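Local atomic coordinates of lipid binding protein (Grifola frondosa, PDB entry 5H0Q), a protein that probably binds membrane domains rich in sphingomyelin and cholesterol, for which it serves as a specific probe. Residues H104-I118 / D127-S139. Sequence-based numbering, arbitrary orientation.
Sequences HTKSAGAAVGSAGCI and DIFSGWQNPWNRS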
ATOM      1  N   HIS A 104      -6.860   7.699   5.496  1.00 19.32           N
ATOM      2  CA  HIS A 104      -7.067   7.325   6.888  1.00 20.73           C
ATOM      3  C   HIS A 104      -6.786   8.561   7.719  1.00 22.20           C
ATOM      4  O   HIS A 104      -5.774   9.226   7.495  1.00 22.85           O
ATOM      5  CB  HIS A 104      -6.141   6.166   7.285  1.00 21.13           C
ATOM      6  CG  HIS A 104      -6.528   5.511   8.565  1.00 20.33           C
ATOM      7  ND1 HIS A 104      -6.064   5.933   9.791  1.00 22.76           N
ATOM      8  CD2 HIS A 104      -7.338   4.450   8.816  1.00 21.29           C
ATOM      9  CE1 HIS A 104      -6.553   5.150  10.739  1.00 25.19           C
ATOM     10  NE2 HIS A 104      -7.337   4.250  10.175  1.00 22.50           N
ATOM     11  N   THR A 105      -7.671   8.880   8.652  1.00 22.85           N
ATOM     12  CA  THR A 105      -7.562  10.124   9.400  1.00 24.47           C
ATOM     13  C   THR A 105      -7.617   9.859  10.890  1.00 29.46           C
ATOM     14  O   THR A 105      -8.073   8.812  11.340  1.00 24.55           O
ATOM     15  CB  THR A 105      -8.691  11.115   9.065  1.00 27.07           C
ATOM     16  OG1 THR A 105      -9.914  10.706   9.695  1.00 28.49           O
ATOM     17  CG2 THR A 105      -8.907  11.205   7.589  1.00 26.72           C
ATOM     18  N   LYS A 106      -7.170  10.850  11.653  1.00 20.19           N
ATOM     19  CA  LYS A 106      -7.352  10.809  13.089  1.00 22.81           C
ATOM     20  C   LYS A 106      -8.844  10.841  13.401  1.00 22.86           C
ATOM     21  O   LYS A 106      -9.685  11.139  12.544  1.00 25.34           O
ATOM     22  CB  LYS A 106      -6.639  11.977  13.754  1.00 26.70           C
ATOM     23  CG  LYS A 106      -7.320  13.330  13.483  1.00 24.58           C
ATOM     24  CD  LYS A 106      -6.587  14.462  14.201  1.00 26.81           C
ATOM     25  CE  LYS A 106      -7.393  15.755  14.194  1.00 29.89           C
ATOM     26  NZ  LYS A 106      -8.613  15.613  15.000  1.00 28.67           N
ATOM     27  N   SER A 107      -9.154  10.575  14.660  1.00 23.49           N
ATOM     28  CA  SER A 107     -10.536  10.651  15.099  1.00 25.55           C
ATOM     29  C   SER A 107     -10.976  12.107  15.131  1.00 34.44           C
ATOM     30  O   SER A 107     -10.207  12.992  15.498  1.00 26.32           O
ATOM     31  CB  SER A 107     -10.687  10.030  16.475  1.00 33.08           C
ATOM     32  OG  SER A 107     -10.329   8.653  16.447  1.00 34.93           O
ATOM     33  N   ALA A 108     -12.220  12.342  14.751  1.00 26.84           N
ATOM     34  CA  ALA A 108     -12.762  13.693  14.719  1.00 28.16           C
ATOM     35  C   ALA A 108     -12.590  14.372  16.068  1.00 28.47           C
ATOM     36  O   ALA A 108     -12.899  13.807  17.130  1.00 28.62           O
ATOM     37  CB  ALA A 108     -14.234  13.644  14.322  1.00 28.12           C
ATOM     38  N   GLY A 109     -12.022  15.576  16.034  1.00 26.89           N
ATOM     39  CA  GLY A 109     -11.906  16.377  17.233  1.00 26.39           C
ATOM     40  C   GLY A 109     -10.802  15.985  18.174  1.00 25.03           C
ATOM     41  O   GLY A 109     -10.599  16.673  19.172  1.00 26.72           O
ATOM     42  N   ALA A 110     -10.095  14.886  17.912  1.00 25.28           N
ATOM     43  CA  ALA A 110      -9.185  14.341  18.891  1.00 29.05           C
ATOM     44  C   ALA A 110      -7.772  14.852  18.680  1.00 26.45           C
ATOM     45  O   ALA A 110      -7.291  14.961  17.550  1.00 27.98           O
ATOM     46  CB  ALA A 110      -9.186  12.807  18.821  1.00 38.13           C
ATOM     47  N   ALA A 111      -7.090  15.077  19.790  1.00 28.22           N
ATOM     48  CA  ALA A 111      -5.659  15.375  19.808  1.00 29.47           C
ATOM     49  C   ALA A 111      -4.846  14.075  19.772  1.00 30.07           C
ATOM     50  O   ALA A 111      -4.020  13.785  20.634  1.00 35.47           O
ATOM     51  CB  ALA A 111      -5.335  16.205  21.038  1.00 33.76           C
ATOM     52  N   VAL A 112      -5.102  13.308  18.725  1.00 28.97           N
ATOM     53  CA  VAL A 112      -4.502  12.003  18.499  1.00 28.35           C
ATOM     54  C   VAL A 112      -4.252  11.911  17.005  1.00 28.12           C
ATOM     55  O   VAL A 112      -4.889  12.604  16.210  1.00 28.27           O
ATOM     56  CB  VAL A 112      -5.426  10.877  18.990  1.00 32.12           C
ATOM     57  CG1 VAL A 112      -4.823   9.510  18.717  1.00 32.63           C
ATOM     58  CG2 VAL A 112      -5.725  11.058  20.475  1.00 31.71           C
ATOM     59  N   GLY A 113      -3.305  11.054  16.613  1.00 29.64           N
ATOM     60  CA  GLY A 113      -2.919  10.927  15.218  1.00 27.58           C
ATOM     61  C   GLY A 113      -3.627   9.816  14.477  1.00 24.19           C
ATOM     62  O   GLY A 113      -4.687   9.331  14.883  1.00 28.72           O
ATOM     63  N   SER A 114      -3.036   9.433  13.346  1.00 23.27           N
ATOM     64  CA  SER A 114      -3.573   8.410  12.453  1.00 25.55           C
ATOM     65  C   SER A 114      -2.600   7.239  12.458  1.00 27.30           C
ATOM     66  O   SER A 114      -1.410   7.423  12.172  1.00 24.88           O
ATOM     67  CB  SER A 114      -3.737   8.960  11.041  1.00 25.99           C
ATOM     68  OG  SER A 114      -3.779   7.926  10.090  1.00 25.45           O
ATOM     69  N   ALA A 115      -3.097   6.044  12.795  1.00 25.23           N
ATOM     70  CA  ALA A 115      -2.263   4.851  12.799  1.00 23.06           C
ATOM     71  C   ALA A 115      -3.105   3.654  12.390  1.00 25.13           C
ATOM     72  O   ALA A 115      -4.196   3.453  12.930  1.00 24.56           O
ATOM     73  CB  ALA A 115      -1.651   4.622  14.175  1.00 25.04           C
ATOM     74  N   GLY A 116      -2.629   2.881  11.419  1.00 26.71           N
ATOM     75  CA  GLY A 116      -3.419   1.769  10.937  1.00 23.55           C
ATOM     76  C   GLY A 116      -2.623   0.921   9.980  1.00 26.04           C
ATOM     77  O   GLY A 116      -1.431   1.145   9.770  1.00 22.89           O
ATOM     78  N   CYS A 117      -3.309  -0.050   9.376  1.00 23.10           N
ATOM     79  CA  CYS A 117      -2.643  -0.905   8.410  1.00 22.23           C
ATOM     80  C   CYS A 117      -3.657  -1.584   7.513  1.00 20.18           C
ATOM     81  O   CYS A 117      -4.856  -1.645   7.812  1.00 23.45           O
ATOM     82  CB  CYS A 117      -1.776  -1.937   9.117  1.00 29.17           C
ATOM     83  SG  CYS A 117      -2.750  -3.251   9.951  1.00 28.08           S
ATOM     84  N   ILE A 118      -3.161  -2.032   6.377  1.00 22.92           N
ATOM     85  CA  ILE A 118      -3.878  -2.941   5.499  1.00 25.57           C
ATOM     86  C   ILE A 118      -2.934  -4.095   5.225  1.00 20.82           C
ATOM     87  O   ILE A 118      -1.724  -3.890   5.092  1.00 23.77           O
ATOM     88  CB  ILE A 118      -4.337  -2.273   4.181  1.00 29.55           C
ATOM     89  CG1 ILE A 118      -5.314  -1.144   4.497  1.00 60.67           C
ATOM     90  CG2 ILE A 118      -5.041  -3.301   3.295  1.00 28.28           C
ATOM     91  CD1 ILE A 118      -5.958  -0.525   3.282  1.00 89.20           C
ATOM     92  N   ASP A 127       1.432 -12.657   2.725  1.00 23.98           N
ATOM     93  CA  ASP A 127       0.686 -11.489   3.158  1.00 20.96           C
ATOM     94  C   ASP A 127       1.651 -10.329   3.292  1.00 22.96           C
ATOM     95  O   ASP A 127       2.784 -10.497   3.774  1.00 23.86           O
ATOM     96  CB  ASP A 127      -0.023 -11.719   4.494  1.00 25.58           C
ATOM     97  CG  ASP A 127      -1.332 -12.463   4.349  1.00 31.92           C
ATOM     98  OD1 ASP A 127      -1.798 -12.650   3.215  1.00 32.79           O
ATOM     99  OD2 ASP A 127      -1.897 -12.865   5.383  1.00 26.90           O
ATOM    100  N   ILE A 128       1.184  -9.151   2.883  1.00 20.82           N
ATOM    101  CA  ILE A 128       1.990  -7.951   2.943  1.00 21.74           C
ATOM    102  C   ILE A 128       1.318  -7.006   3.917  1.00 22.63           C
ATOM    103  O   ILE A 128       0.239  -6.486   3.619  1.00 24.76           O
ATOM    104  CB  ILE A 128       2.129  -7.286   1.578  1.00 19.88           C
ATOM    105  CG1 ILE A 128       2.687  -8.254   0.551  1.00 21.42           C
ATOM    106  CG2 ILE A 128       3.027  -6.062   1.722  1.00 21.99           C
ATOM    107  CD1 ILE A 128       2.586  -7.779  -0.879  1.00 23.19           C
ATOM    108  N   PHE A 129       1.978  -6.739   5.041  1.00 23.53           N
ATOM    109  CA  PHE A 129       1.527  -5.737   6.005  1.00 20.96           C
ATOM    110  C   PHE A 129       1.991  -4.358   5.551  1.00 20.76           C
ATOM    111  O   PHE A 129       3.178  -4.153   5.302  1.00 22.21           O
ATOM    112  CB  PHE A 129       2.105  -6.077   7.378  1.00 25.61           C
ATOM    113  CG  PHE A 129       1.787  -5.086   8.466  1.00 24.63           C
ATOM    114  CD1 PHE A 129       2.500  -3.906   8.567  1.00 29.09           C
ATOM    115  CD2 PHE A 129       0.818  -5.355   9.417  1.00 31.18           C
ATOM    116  CE1 PHE A 129       2.237  -2.992   9.573  1.00 27.07           C
ATOM    117  CE2 PHE A 129       0.551  -4.446  10.442  1.00 32.20           C
ATOM    118  CZ  PHE A 129       1.274  -3.267  10.524  1.00 27.03           C
ATOM    119  N   SER A 130       1.053  -3.411   5.434  1.00 19.90           N
ATOM    120  CA  SER A 130       1.380  -2.042   5.073  1.00 20.51           C
ATOM    121  C   SER A 130       0.775  -1.127   6.125  1.00 21.74           C
ATOM    122  O   SER A 130      -0.449  -0.983   6.198  1.00 23.66           O
ATOM    123  CB  SER A 130       0.855  -1.716   3.685  1.00 21.57           C
ATOM    124  OG  SER A 130       1.384  -2.637   2.746  1.00 26.69           O
ATOM    125  N   GLY A 131       1.631  -0.522   6.931  1.00 21.56           N
ATOM    126  CA  GLY A 131       1.181   0.253   8.061  1.00 22.35           C
ATOM    127  C   GLY A 131       1.724   1.668   8.059  1.00 23.51           C
ATOM    128  O   GLY A 131       2.783   1.959   7.508  1.00 23.24           O
ATOM    129  N   TRP A 132       0.989   2.537   8.730  1.00 22.12           N
ATOM    130  CA  TRP A 132       1.381   3.923   8.864  1.00 22.34           C
ATOM    131  C   TRP A 132       1.137   4.348  10.298  1.00 23.07           C
ATOM    132  O   TRP A 132       0.319   3.777  11.015  1.00 23.31           O
ATOM    133  CB  TRP A 132       0.602   4.821   7.881  1.00 21.16           C
ATOM    134  CG  TRP A 132      -0.893   4.690   8.087  1.00 23.64           C
ATOM    135  CD1 TRP A 132      -1.680   5.419   8.938  1.00 22.66           C
ATOM    136  CD2 TRP A 132      -1.741   3.711   7.499  1.00 23.26           C
ATOM    137  NE1 TRP A 132      -2.980   4.974   8.878  1.00 20.61           N
ATOM    138  CE2 TRP A 132      -3.036   3.907   8.019  1.00 21.57           C
ATOM    139  CE3 TRP A 132      -1.533   2.677   6.571  1.00 20.14           C
ATOM    140  CZ2 TRP A 132      -4.112   3.116   7.637  1.00 22.64           C
ATOM    141  CZ3 TRP A 132      -2.590   1.934   6.176  1.00 21.29           C
ATOM    142  CH2 TRP A 132      -3.864   2.130   6.722  1.00 20.79           C
ATOM    143  N   GLN A 133       1.857   5.378  10.709  1.00 27.40           N
ATOM    144  CA  GLN A 133       1.697   5.944  12.044  1.00 25.41           C
ATOM    145  C   GLN A 133       2.111   7.402  11.911  1.00 28.26           C
ATOM    146  O   GLN A 133       3.297   7.694  11.714  1.00 27.62           O
ATOM    147  CB  GLN A 133       2.536   5.190  13.068  1.00 28.98           C
ATOM    148  CG  GLN A 133       2.307   5.618  14.523  1.00 30.27           C
ATOM    149  CD  GLN A 133       3.112   6.843  14.927  1.00 33.56           C
ATOM    150  OE1 GLN A 133       2.551   7.913  15.205  1.00 35.71           O
ATOM    151  NE2 GLN A 133       4.429   6.701  14.962  1.00 33.87           N
ATOM    152  N   ASN A 134       1.123   8.294  11.948  1.00 25.85           N
ATOM    153  CA  ASN A 134       1.339   9.720  11.734  1.00 30.23           C
ATOM    154  C   ASN A 134       0.900  10.440  13.002  1.00 27.36           C
ATOM    155  O   ASN A 134      -0.313  10.545  13.260  1.00 27.52           O
ATOM    156  CB  ASN A 134       0.560  10.214  10.515  1.00 24.21           C
ATOM    157  CG  ASN A 134       1.115  11.517   9.984  1.00 24.85           C
ATOM    158  OD1 ASN A 134       2.213  11.918  10.379  1.00 28.70           O
ATOM    159  ND2 ASN A 134       0.394  12.151   9.052  1.00 25.63           N
ATOM    160  N   PRO A 135       1.823  10.923  13.825  1.00 30.30           N
ATOM    161  CA  PRO A 135       1.468  11.346  15.182  1.00 30.17           C
ATOM    162  C   PRO A 135       0.918  12.761  15.253  1.00 29.90           C
ATOM    163  O   PRO A 135       1.258  13.631  14.451  1.00 32.42           O
ATOM    164  CB  PRO A 135       2.804  11.270  15.924  1.00 39.02           C
ATOM    165  CG  PRO A 135       3.801  11.586  14.885  1.00 32.07           C
ATOM    166  CD  PRO A 135       3.277  10.968  13.604  1.00 29.86           C
ATOM    167  N   TRP A 136       0.079  12.982  16.263  1.00 33.48           N
ATOM    168  CA  TRP A 136      -0.422  14.323  16.532  1.00 32.20           C
ATOM    169  C   TRP A 136       0.669  15.201  17.116  1.00 33.09           C
ATOM    170  O   TRP A 136       0.742  16.397  16.806  1.00 38.05           O
ATOM    171  CB  TRP A 136      -1.620  14.242  17.471  1.00 31.34           C
ATOM    172  CG  TRP A 136      -2.453  15.501  17.532  1.00 41.63           C
ATOM    173  CD1 TRP A 136      -3.457  15.873  16.676  1.00 35.36           C
ATOM    174  CD2 TRP A 136      -2.356  16.529  18.507  1.00 47.86           C
ATOM    175  NE1 TRP A 136      -3.986  17.073  17.064  1.00 45.98           N
ATOM    176  CE2 TRP A 136      -3.325  17.501  18.189  1.00 38.65           C
ATOM    177  CE3 TRP A 136      -1.538  16.726  19.619  1.00 43.97           C
ATOM    178  CZ2 TRP A 136      -3.497  18.647  18.937  1.00 47.63           C
ATOM    179  CZ3 TRP A 136      -1.713  17.872  20.370  1.00 53.95           C
ATOM    180  CH2 TRP A 136      -2.684  18.819  20.025  1.00 55.29           C
ATOM    181  N   ASN A 137       1.541  14.629  17.954  1.00 37.66           N
ATOM    182  CA  ASN A 137       2.611  15.390  18.591  1.00 43.01           C
ATOM    183  C   ASN A 137       3.803  15.446  17.644  1.00 44.67           C
ATOM    184  O   ASN A 137       4.483  14.433  17.423  1.00 37.36           O
ATOM    185  CB  ASN A 137       2.986  14.755  19.928  1.00 45.24           C
ATOM    186  CG  ASN A 137       4.099  15.488  20.630  1.00 51.68           C
ATOM    187  OD1 ASN A 137       4.896  16.187  20.008  1.00 48.28           O
ATOM    188  ND2 ASN A 137       4.172  15.315  21.940  1.00 56.14           N
ATOM    189  N   ARG A 138       4.072  16.623  17.087  1.00 43.85           N
ATOM    190  CA  ARG A 138       5.059  16.714  16.025  1.00 38.75           C
ATOM    191  C   ARG A 138       6.477  16.871  16.545  1.00 51.87           C
ATOM    192  O   ARG A 138       7.389  17.160  15.759  1.00 41.09           O
ATOM    193  CB  ARG A 138       4.689  17.840  15.061  1.00 38.90           C
ATOM    194  CG  ARG A 138       3.295  17.667  14.447  1.00 36.43           C
ATOM    195  CD  ARG A 138       3.057  16.258  13.851  1.00 35.26           C
ATOM    196  NE  ARG A 138       3.944  15.961  12.731  1.00 36.18           N
ATOM    197  CZ  ARG A 138       3.776  14.934  11.895  1.00 33.23           C
ATOM    198  NH1 ARG A 138       2.757  14.101  12.037  1.00 30.67           N
ATOM    199  NH2 ARG A 138       4.605  14.753  10.889  1.00 31.34           N
ATOM    200  N   SER A 139       6.708  16.626  17.833  1.00 42.03           N
ATOM    201  CA  SER A 139       8.058  16.281  18.257  1.00 44.56           C
ATOM    202  C   SER A 139       8.519  14.976  17.616  1.00 43.77           C
ATOM    203  O   SER A 139       9.727  14.705  17.557  1.00 49.38           O
ATOM    204  CB  SER A 139       8.117  16.180  19.782  1.00 52.46           C
ATOM    205  OG  SER A 139       7.926  17.453  20.383  1.00 63.10           O
TER
HETATM  206  O   HOH W   1      -0.676  10.082  18.014  1.00 18.21           O
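Ser114, Gly116 and Ile118 pair with Asn134, Trp132 and Ser130 through six backbone hydrogen bonds, two to each pair, the shortest running from Asn134 N to Ser114 O (2.7 Å). At the non-hydrogen-bonded pair Cys117–Gly131 the strands draw in to 4.0 Å between CA atoms. CG of Trp132 stands between its backbone N and carbonyl carbon (chi1 57°), turning the indole onto the partner strand, where Gly116 O sits 3.4 Å above the ring plane. In an offset edge-to-face pair, Trp132 CZ2 comes within 3.5 Å of His104 CG, over one face of the imidazole, with the planes at 62°. His104 ND1 and Ser114 OG share a hydrogen bond of 3.0 Å at the imidazole edge, while His104 NE2 bonds to Ser80.

These strands form an antiparallel beta hairpin within a five-stranded sheet; His104 comes from the second sheet of the fold, so its contact with Trp132 ties the two sheets together. On the opposite face of the hairpin, Cys117 CB lies over the Phe129 ring and SG comes obliquely to 3.5 Å from CE2. Beyond the paired strands, Trp136 covers the 110–112 turn: Ala111 CA makes a CH-pi contact 3.5 Å from the centroid of its five-membered ring.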